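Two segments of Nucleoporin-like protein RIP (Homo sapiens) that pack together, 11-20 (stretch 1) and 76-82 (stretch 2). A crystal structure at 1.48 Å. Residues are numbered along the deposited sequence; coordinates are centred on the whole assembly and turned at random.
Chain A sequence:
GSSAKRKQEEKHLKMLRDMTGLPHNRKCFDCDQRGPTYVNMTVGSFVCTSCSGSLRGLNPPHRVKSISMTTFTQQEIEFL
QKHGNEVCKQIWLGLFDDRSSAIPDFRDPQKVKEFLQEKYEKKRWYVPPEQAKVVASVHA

Stretch 1 11-20: KHLKMLRDMT
Stretch 2, residues 76-82: EIEFLQK

Two α-helices, 11-20 and 76-82, run nearly parallel, their N-to-C directions 18° apart and their axes 10.3 Å apart at closest approach. Register is set by H12 CA to I77 CA, 6.8 Å, and M19 CA to Q81 CA, 7.1 Å. Backbone i to i+4 hydrogen bonds hold each helix, among them L16 N to H12 O (2.8 Å) and Q81 N to I77 O (2.9 Å). I77 (chi1 m, chi2 m) points toward the first helix as a knob among H12, M15, L16 and M19. Its CD1 lies 3.7 Å from H12 O and 4.2 Å from L16 CB (L16 chi1 t, chi2 p); H12 (chi1 m, chi2 151°) sets CB 4.0 Å from I77 CG1; I77 CG2 takes the methionine methyls, M15 CE at 3.5 Å and M19 CE at 4.1 Å. M15 (m, t, p) and M19 (m, t, m) both point toward the second helix and differ in the sign of chi3. The M19 thioether lies against the backbone there, M19 SD 3.4 Å from Q81 N and 3.5 Å from L80 C; M19 SD also makes an apolar contact with L80 CB, 3.6 Å (L80 m, t). The Q81 CA-to-CB bond points sideways to the first helix, but chi1 m, chi2 t and chi3 -34° bring its end nearer, NE2 3.4 Å from M15 CE. No direct hydrogen bond crosses; one water O accepts from Q81 NE2 (2.9 Å) and donates to M15 O (2.8 Å) and D18 OD2 (3.3 Å).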

# COMPACT_ATOMS: atom_id res chain seq x y z
N LYS A 11 -9.00 0.81 -3.42
CA LYS A 11 -9.88 0.40 -2.33
C LYS A 11 -9.39 -0.89 -1.70
O LYS A 11 -9.35 -1.02 -0.47
CB LYS A 11 -11.31 0.22 -2.84
CG LYS A 11 -12.33 -0.12 -1.76
CD LYS A 11 -13.72 -0.41 -2.35
N HIS A 12 -8.99 -1.82 -2.55
CA HIS A 12 -8.50 -3.10 -2.03
C HIS A 12 -7.21 -2.94 -1.21
O HIS A 12 -6.99 -3.60 -0.17
CB HIS A 12 -8.31 -4.09 -3.16
CG HIS A 12 -9.58 -4.51 -3.82
ND1 HIS A 12 -9.64 -4.89 -5.14
CD2 HIS A 12 -10.85 -4.55 -3.36
CE1 HIS A 12 -10.89 -5.17 -5.47
NE2 HIS A 12 -11.64 -4.99 -4.41
N LEU A 13 -6.34 -2.03 -1.67
CA LEU A 13 -5.10 -1.76 -0.95
C LEU A 13 -5.40 -1.05 0.38
O LEU A 13 -4.76 -1.30 1.39
CB LEU A 13 -4.16 -0.91 -1.79
CG LEU A 13 -3.56 -1.61 -3.01
CD1 LEU A 13 -2.68 -0.62 -3.78
CD2 LEU A 13 -2.74 -2.83 -2.55
N LYS A 14 -6.40 -0.16 0.39
CA LYS A 14 -6.80 0.45 1.66
C LYS A 14 -7.28 -0.63 2.66
O LYS A 14 -6.88 -0.66 3.85
CB LYS A 14 -7.87 1.52 1.40
CG LYS A 14 -8.36 2.20 2.69
CD LYS A 14 -9.54 3.17 2.47
CE LYS A 14 -10.08 3.65 3.83
NZ LYS A 14 -11.41 4.40 3.77
N MET A 15 -8.12 -1.53 2.14
CA MET A 15 -8.63 -2.65 2.96
C MET A 15 -7.49 -3.56 3.45
O MET A 15 -7.47 -3.96 4.59
CB MET A 15 -9.64 -3.46 2.14
CG MET A 15 -10.92 -2.74 1.86
SD MET A 15 -11.90 -3.45 0.50
CE MET A 15 -12.87 -4.71 1.34
N LEU A 16 -6.54 -3.81 2.59
CA LEU A 16 -5.36 -4.60 2.92
C LEU A 16 -4.54 -3.97 4.04
O LEU A 16 -4.12 -4.63 5.01
CB LEU A 16 -4.52 -4.79 1.64
CG LEU A 16 -3.27 -5.62 1.77
CD1 LEU A 16 -3.64 -7.06 2.19
CD2 LEU A 16 -2.53 -5.61 0.42
N ARG A 17 -4.32 -2.67 3.93
CA ARG A 17 -3.53 -1.96 4.95
C ARG A 17 -4.26 -1.76 6.29
O ARG A 17 -3.62 -1.65 7.34
CB ARG A 17 -3.04 -0.65 4.37
CG ARG A 17 -2.08 -0.82 3.20
CD ARG A 17 -0.76 -1.46 3.60
NE ARG A 17 0.06 -1.76 2.43
CZ ARG A 17 1.14 -2.52 2.47
NH1 ARG A 17 1.53 -3.03 3.61
NH2 ARG A 17 1.83 -2.76 1.39
N ASP A 18 -5.59 -1.75 6.25
CA ASP A 18 -6.38 -1.88 7.46
C ASP A 18 -6.01 -3.19 8.16
O ASP A 18 -5.78 -3.22 9.37
CB ASP A 18 -7.87 -1.80 7.16
CG ASP A 18 -8.73 -1.86 8.42
OD1 ASP A 18 -8.92 -0.80 9.07
OD2 ASP A 18 -9.22 -2.97 8.75
N MET A 19 -5.89 -4.28 7.40
CA MET A 19 -5.59 -5.57 7.99
C MET A 19 -4.15 -5.68 8.39
O MET A 19 -3.85 -6.24 9.46
CB MET A 19 -5.90 -6.70 7.00
CG MET A 19 -7.39 -6.99 6.90
SD MET A 19 -7.76 -8.37 5.78
CE MET A 19 -7.67 -7.52 4.20
N THR A 20 -3.21 -5.16 7.61
CA THR A 20 -1.80 -5.35 7.95
C THR A 20 -1.40 -4.62 9.23
O THR A 20 -0.36 -4.94 9.81
CB THR A 20 -0.86 -4.95 6.84
OG1 THR A 20 -1.17 -3.60 6.48
CG2 THR A 20 -1.00 -5.86 5.63
N GLU A 76 -10.63 -12.25 -2.60
CA GLU A 76 -9.48 -12.50 -1.76
C GLU A 76 -9.42 -11.59 -0.53
O GLU A 76 -9.17 -12.04 0.60
CB GLU A 76 -8.21 -12.40 -2.57
CG GLU A 76 -8.04 -13.51 -3.57
CD GLU A 76 -6.91 -13.33 -4.50
OE1 GLU A 76 -6.64 -12.19 -4.93
OE2 GLU A 76 -6.27 -14.33 -4.84
N ILE A 77 -9.64 -10.28 -0.74
CA ILE A 77 -9.64 -9.32 0.35
C ILE A 77 -10.69 -9.70 1.41
O ILE A 77 -10.42 -9.72 2.59
CB ILE A 77 -9.87 -7.90 -0.18
CG1 ILE A 77 -8.67 -7.47 -1.04
CG2 ILE A 77 -10.20 -6.95 0.99
CD1 ILE A 77 -7.35 -7.27 -0.27
N GLU A 78 -11.89 -10.07 0.96
CA GLU A 78 -12.93 -10.45 1.91
C GLU A 78 -12.61 -11.74 2.66
O GLU A 78 -12.89 -11.85 3.86
CB GLU A 78 -14.27 -10.56 1.23
CG GLU A 78 -14.78 -9.19 0.74
CD GLU A 78 -16.12 -9.20 0.11
OE1 GLU A 78 -16.71 -10.27 -0.06
OE2 GLU A 78 -16.57 -8.10 -0.24
N PHE A 79 -11.98 -12.69 1.99
CA PHE A 79 -11.52 -13.88 2.68
C PHE A 79 -10.54 -13.53 3.79
O PHE A 79 -10.60 -14.01 4.90
CB PHE A 79 -10.88 -14.85 1.67
CG PHE A 79 -10.36 -16.11 2.30
CD1 PHE A 79 -11.26 -17.10 2.66
CD2 PHE A 79 -9.02 -16.28 2.60
CE1 PHE A 79 -10.83 -18.28 3.25
CE2 PHE A 79 -8.59 -17.48 3.22
CZ PHE A 79 -9.54 -18.45 3.54
N LEU A 80 -9.59 -12.66 3.47
CA LEU A 80 -8.61 -12.24 4.45
C LEU A 80 -9.25 -11.49 5.63
O LEU A 80 -8.82 -11.64 6.75
CB LEU A 80 -7.56 -11.35 3.78
CG LEU A 80 -6.60 -12.06 2.84
CD1 LEU A 80 -5.78 -11.09 1.98
CD2 LEU A 80 -5.68 -13.02 3.58
N GLN A 81 -10.27 -10.69 5.35
CA GLN A 81 -10.98 -9.97 6.41
C GLN A 81 -11.63 -10.93 7.38
O GLN A 81 -11.72 -10.63 8.56
CB GLN A 81 -12.04 -9.06 5.82
CG GLN A 81 -11.42 -7.86 5.13
CD GLN A 81 -12.47 -6.94 4.56
OE1 GLN A 81 -13.53 -7.40 4.10
NE2 GLN A 81 -12.19 -5.64 4.58
N LYS A 82 -12.10 -12.07 6.87
CA LYS A 82 -12.74 -13.09 7.71
C LYS A 82 -11.73 -14.01 8.39
O LYS A 82 -12.11 -14.83 9.25
CB LYS A 82 -13.70 -13.93 6.87
CG LYS A 82 -14.88 -13.14 6.39
CD LYS A 82 -15.84 -14.04 5.61
CE LYS A 82 -16.93 -13.22 4.92
NZ LYS A 82 -16.57 -12.82 3.52
O HOH W 1 -9.88 -4.49 5.90